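Local atomic coordinates of probable thiol peroxidase (Chromobacterium violaceum, PDB entry 3KEB), a protein that probably reduces peroxides with thiol-derived electrons, as a thiol peroxidase of the redoxin family with a thioredoxin-like fold. Residues V34-H39 / S95-R100; R75-D78 / H82-L85. All blocks are in the same frame, centred on the assembly; numbering follows the deposited sequence. Where two conformers were deposited one is given.

Interaction 1 (V34-H39 / S95-R100); sequences VDDQKH and SLARAR
D36, at the second position of a type I turn spanning D35 to K38, meets one face of helix 93-103 and is the one residue of the turn through which each contact passes. Its carboxylate is gripped side-on by R100, one nitrogen to each oxygen: NE of R100 lies 2.9 Å from OD2 of D36, and NH2 of R100 lies 3.0 Å from OD1 of D36. Both bonds are almost straight and leave within the guanidinium plane, yet they reach the carboxylate from above its own plane, with the two flat groups turned 47° apart. R100 starts with CG anti to its backbone N (chi1 -166°) and bends at chi3, which carries the guanidinium across the aspartate. The same NH2 also bonds to the carbonyl oxygen of I108, so this nitrogen has two acceptors, the carboxylate and a main-chain carbonyl; the paired charge probably favours an ionised D36.

Beside this bridge the packing is close: CB of D36 rests 3.7 Å from CB of L96, and O of D36 is 3.4 Å from CB of A97. A short alanine suits this place, where the turn backbone comes down onto the helix. On the looser side, exposed Q37 and H39 do not touch the helix. There OD1 of D35 accepts the backbone N of H39 at 3.0 Å, tying the residue after the turn to its start, and K38 reaches E61 of the second subunit.

The contact pins the beta-hairpin turn between antiparallel strands 32-35 and 40-42, at the sheet edge, to helix 93-103, which directs L96 and R100 onto strand 109-112.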
loop_
_atom_site.group_PDB
_atom_site.type_symbol
_atom_site.label_atom_id
_atom_site.label_comp_id
_atom_site.label_asym_id
_atom_site.label_seq_id
_atom_site.Cartn_x
_atom_site.Cartn_y
_atom_site.Cartn_z
ATOM N N VAL A 34 1.946 -10.734 0.764
ATOM C CA VAL A 34 1.170 -11.012 -0.429
ATOM C C VAL A 34 1.892 -10.422 -1.619
ATOM O O VAL A 34 2.394 -9.322 -1.595
ATOM C CB VAL A 34 -0.288 -10.519 -0.304
ATOM C CG1 VAL A 34 -0.311 -9.126 0.144
ATOM C CG2 VAL A 34 -1.042 -10.685 -1.622
ATOM N N ASP A 35 2.015 -11.198 -2.670
ATOM C CA ASP A 35 2.763 -10.757 -3.848
ATOM C C ASP A 35 1.921 -9.964 -4.828
ATOM O O ASP A 35 0.739 -9.755 -4.624
ATOM C CB ASP A 35 3.447 -11.950 -4.529
ATOM C CG ASP A 35 2.497 -12.889 -5.258
ATOM O OD1 ASP A 35 1.336 -12.564 -5.662
ATOM O OD2 ASP A 35 2.976 -14.058 -5.499
ATOM N N ASP A 36 2.533 -9.547 -5.926
ATOM C CA ASP A 36 1.850 -8.679 -6.859
ATOM C C ASP A 36 0.672 -9.275 -7.613
ATOM O O ASP A 36 -0.168 -8.517 -8.147
ATOM C CB ASP A 36 2.831 -7.998 -7.811
ATOM C CG ASP A 36 3.578 -8.978 -8.732
ATOM O OD1 ASP A 36 4.224 -9.911 -8.244
ATOM O OD2 ASP A 36 3.484 -8.826 -9.971
ATOM N N GLN A 37 0.560 -10.593 -7.655
ATOM C CA GLN A 37 -0.639 -11.250 -8.190
ATOM C C GLN A 37 -1.603 -11.678 -7.112
ATOM O O GLN A 37 -2.472 -12.498 -7.359
ATOM C CB GLN A 37 -0.232 -12.473 -8.998
ATOM C CG GLN A 37 0.713 -12.100 -10.184
ATOM C CD GLN A 37 1.288 -13.333 -10.876
ATOM O OE1 GLN A 37 2.374 -13.816 -10.515
ATOM N NE2 GLN A 37 0.539 -13.876 -11.840
ATOM N N LYS A 38 -1.435 -11.122 -5.915
ATOM C CA LYS A 38 -2.363 -11.341 -4.783
ATOM C C LYS A 38 -2.278 -12.721 -4.095
ATOM O O LYS A 38 -3.089 -13.033 -3.195
ATOM C CB LYS A 38 -3.807 -10.954 -5.150
ATOM C CG LYS A 38 -3.932 -9.520 -5.678
ATOM C CD LYS A 38 -5.385 -9.189 -5.872
ATOM C CE LYS A 38 -5.708 -7.814 -6.445
ATOM N NZ LYS A 38 -5.158 -7.616 -7.864
ATOM N N HIS A 39 -1.232 -13.459 -4.433
ATOM C CA HIS A 39 -0.900 -14.772 -3.798
ATOM C C HIS A 39 -0.169 -14.629 -2.494
ATOM O O HIS A 39 0.705 -13.761 -2.353
ATOM C CB HIS A 39 -0.053 -15.613 -4.747
ATOM C CG HIS A 39 -0.754 -15.932 -6.021
ATOM N ND1 HIS A 39 -0.204 -15.685 -7.255
ATOM C CD2 HIS A 39 -1.986 -16.448 -6.249
ATOM C CE1 HIS A 39 -1.072 -16.027 -8.195
ATOM N NE2 HIS A 39 -2.164 -16.487 -7.608
ATOM N N SER A 95 -0.541 -1.926 -7.101
ATOM C CA SER A 95 0.556 -1.032 -7.509
ATOM C C SER A 95 1.845 -1.777 -7.842
ATOM O O SER A 95 2.552 -1.380 -8.753
ATOM C CB SER A 95 0.857 0.021 -6.436
ATOM O OG SER A 95 -0.304 0.790 -6.201
ATOM N N LEU A 96 2.140 -2.852 -7.113
ATOM C CA LEU A 96 3.326 -3.692 -7.408
ATOM C C LEU A 96 3.148 -4.332 -8.813
ATOM O O LEU A 96 4.075 -4.354 -9.626
ATOM C CB LEU A 96 3.529 -4.726 -6.302
ATOM C CG LEU A 96 3.931 -4.175 -4.934
ATOM C CD1 LEU A 96 3.934 -5.284 -3.828
ATOM C CD2 LEU A 96 5.280 -3.464 -5.025
ATOM N N ALA A 97 1.945 -4.820 -9.109
ATOM C CA ALA A 97 1.646 -5.382 -10.418
ATOM C C ALA A 97 1.799 -4.353 -11.526
ATOM O O ALA A 97 2.372 -4.653 -12.607
ATOM C CB ALA A 97 0.278 -6.041 -10.418
ATOM N N ARG A 98 1.359 -3.127 -11.267
ATOM C CA ARG A 98 1.530 -2.040 -12.228
ATOM C C ARG A 98 3.039 -1.752 -12.469
ATOM O O ARG A 98 3.462 -1.632 -13.604
ATOM C CB ARG A 98 0.881 -0.769 -11.739
ATOM C CG ARG A 98 1.078 0.378 -12.669
ATOM C CD ARG A 98 1.323 1.662 -11.889
ATOM N NE ARG A 98 1.778 2.675 -12.836
ATOM C CZ ARG A 98 3.022 3.146 -12.942
ATOM N NH1 ARG A 98 4.011 2.742 -12.121
ATOM N NH2 ARG A 98 3.255 4.065 -13.874
ATOM N N ALA A 99 3.828 -1.692 -11.403
ATOM C CA ALA A 99 5.296 -1.509 -11.529
ATOM C C ALA A 99 5.926 -2.593 -12.422
ATOM O O ALA A 99 6.706 -2.274 -13.312
ATOM C CB ALA A 99 5.952 -1.532 -10.190
ATOM N N ARG A 100 5.522 -3.837 -12.221
ATOM C CA ARG A 100 6.043 -4.942 -13.027
ATOM C C ARG A 100 5.667 -4.748 -14.491
ATOM O O ARG A 100 6.513 -4.905 -15.373
ATOM C CB ARG A 100 5.570 -6.292 -12.556
ATOM C CG ARG A 100 6.395 -7.404 -13.189
ATOM C CD ARG A 100 5.861 -8.746 -12.835
ATOM N NE ARG A 100 5.920 -9.075 -11.435
ATOM C CZ ARG A 100 7.030 -9.413 -10.785
ATOM N NH1 ARG A 100 8.225 -9.414 -11.384
ATOM N NH2 ARG A 100 6.941 -9.725 -9.499
#

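Interaction 2 (R75-D78 / H82-L85); sequences RFLD and HLKL
The CA atoms of L77 and L83 stand 7.4 Å apart, wide enough for side chains to fill the gap, as the chain leaves the last turn of helix 67-77 and doubles back into strand 84-89. Three leucines fill the interval. L77 points its side chain at the returning chain and divides its branches between two partners. CD2 meets the first: L77 CD2 lies 3.6 Å from L83 CD2, the two side chains crossing at about a right angle. L83 was modelled in two conformers and this approach holds for the one given, so this half of the contact is the less certain. CD1 takes the second, with L77 CD1 set 3.6 Å from L85 CB and 3.9 Å from L85 CD2.

L83 and L85 both turn toward the helix, whereas K84 between them turns away, the alternation expected of an extended chain. L77 CD1 thus sits against the root of L85, the two side chains crossing at a slant. Leucine suits position 77 because its forked end touches two neighbours, while L83 and L85 supply hydrocarbon facing the helix; the contact is purely apolar. L85 is buried, while L77 and L83 are partly exposed nearer the connecting turn.

This is the closing corner of a right-handed beta-alpha-beta unit made of strand 51-55, helix 67-77 and strand 84-89. L77 also touches L52 and L85 touches V54 on strand 51-55, with L70 and T73 of the helix covering L85; on another side of the helix, F76 packs against helix 164-177.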
loop_
_atom_site.group_PDB
_atom_site.type_symbol
_atom_site.label_atom_id
_atom_site.label_comp_id
_atom_site.label_asym_id
_atom_site.label_seq_id
_atom_site.Cartn_x
_atom_site.Cartn_y
_atom_site.Cartn_z
ATOM N N ARG A 75 21.439 -4.218 -11.073
ATOM C CA ARG A 75 22.727 -4.184 -11.714
ATOM C C ARG A 75 23.800 -4.974 -10.936
ATOM O O ARG A 75 24.593 -5.736 -11.539
ATOM C CB ARG A 75 23.212 -2.753 -11.995
ATOM C CG ARG A 75 22.453 -2.112 -13.171
ATOM C CD ARG A 75 22.676 -0.624 -13.213
ATOM N NE ARG A 75 22.002 0.036 -14.342
ATOM C CZ ARG A 75 22.224 1.300 -14.682
ATOM N NH1 ARG A 75 23.119 2.025 -13.998
ATOM N NH2 ARG A 75 21.588 1.833 -15.721
ATOM N N PHE A 76 23.831 -4.814 -9.618
ATOM C CA PHE A 76 24.746 -5.589 -8.787
ATOM C C PHE A 76 24.557 -7.071 -9.057
ATOM O O PHE A 76 25.524 -7.817 -9.203
ATOM C CB PHE A 76 24.403 -5.342 -7.336
ATOM C CG PHE A 76 25.092 -6.248 -6.414
ATOM C CD1 PHE A 76 26.484 -6.172 -6.275
ATOM C CD2 PHE A 76 24.374 -7.152 -5.666
ATOM C CE1 PHE A 76 27.132 -7.027 -5.406
ATOM C CE2 PHE A 76 25.033 -8.017 -4.783
ATOM C CZ PHE A 76 26.402 -7.916 -4.644
ATOM N N LEU A 77 23.300 -7.492 -9.080
ATOM C CA LEU A 77 22.934 -8.903 -9.231
ATOM C C LEU A 77 23.182 -9.465 -10.635
ATOM O O LEU A 77 23.102 -10.691 -10.834
ATOM C CB LEU A 77 21.484 -9.135 -8.812
ATOM C CG LEU A 77 21.089 -9.048 -7.364
ATOM C CD1 LEU A 77 19.584 -9.172 -7.237
ATOM C CD2 LEU A 77 21.818 -10.114 -6.596
ATOM N N ASP A 78 23.583 -8.658 -11.612
ATOM C CA ASP A 78 24.038 -9.230 -12.865
ATOM C C ASP A 78 25.187 -10.234 -12.652
ATOM O O ASP A 78 25.347 -11.182 -13.447
ATOM C CB ASP A 78 24.532 -8.167 -13.882
ATOM C CG ASP A 78 23.410 -7.300 -14.421
ATOM O OD1 ASP A 78 22.249 -7.762 -14.432
ATOM O OD2 ASP A 78 23.720 -6.178 -14.856
ATOM N N HIS A 82 22.142 -16.369 -9.245
ATOM C CA HIS A 82 21.466 -17.421 -8.493
ATOM C C HIS A 82 20.823 -16.905 -7.216
ATOM O O HIS A 82 20.240 -17.675 -6.458
ATOM C CB HIS A 82 22.423 -18.579 -8.214
ATOM C CG HIS A 82 23.008 -19.181 -9.450
ATOM N ND1 HIS A 82 24.029 -20.102 -9.411
ATOM C CD2 HIS A 82 22.711 -19.007 -10.757
ATOM C CE1 HIS A 82 24.355 -20.449 -10.645
ATOM N NE2 HIS A 82 23.561 -19.813 -11.483
ATOM N N LEU A 83 20.949 -15.608 -6.999
ATOM C CA LEU A 83 20.480 -14.939 -5.829
ATOM C C LEU A 83 19.096 -14.373 -6.163
ATOM O O LEU A 83 18.972 -13.525 -7.098
ATOM C CB LEU A 83 21.478 -13.849 -5.486
ATOM C CG LEU A 83 21.845 -13.550 -4.037
ATOM C CD1 LEU A 83 22.476 -14.754 -3.384
ATOM C CD2 LEU A 83 22.790 -12.355 -3.977
ATOM N N LYS A 84 18.099 -14.827 -5.441
ATOM C CA LYS A 84 16.704 -14.416 -5.659
ATOM C C LYS A 84 16.454 -13.056 -4.987
ATOM O O LYS A 84 16.533 -12.945 -3.744
ATOM C CB LYS A 84 15.722 -15.471 -5.117
ATOM C CG LYS A 84 14.274 -15.125 -5.195
ATOM C CD LYS A 84 13.789 -14.991 -6.659
ATOM C CE LYS A 84 12.307 -14.626 -6.805
ATOM N NZ LYS A 84 11.949 -14.693 -8.250
ATOM N N LEU A 85 16.114 -12.068 -5.795
ATOM C CA LEU A 85 15.815 -10.719 -5.319
ATOM C C LEU A 85 14.346 -10.676 -4.908
ATOM O O LEU A 85 13.431 -10.984 -5.742
ATOM C CB LEU A 85 16.084 -9.691 -6.422
ATOM C CG LEU A 85 15.824 -8.223 -6.015
ATOM C CD1 LEU A 85 16.557 -7.870 -4.697
ATOM C CD2 LEU A 85 16.181 -7.272 -7.075
#

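Both contacts fasten a helix to chain that runs into or out of the same mixed sheet, and strand 84-89, which takes part in interaction 2, leads directly to helix 93-103 of interaction 1. Their centres lie 20 Å apart and they do not touch. Interaction 2 joins neighbours in sequence and uses only apolar side chains, grading from a buried leucine at the sheet to partly exposed ones near the turn. Interaction 1 joins segments more than fifty residues apart at an edge of the sheet, beside the subunit interface, and relies on a salt bridge with a buried aspartate. Each is partly buried, but one combines a charge pair with close apolar packing and the other uses hydrocarbon alone.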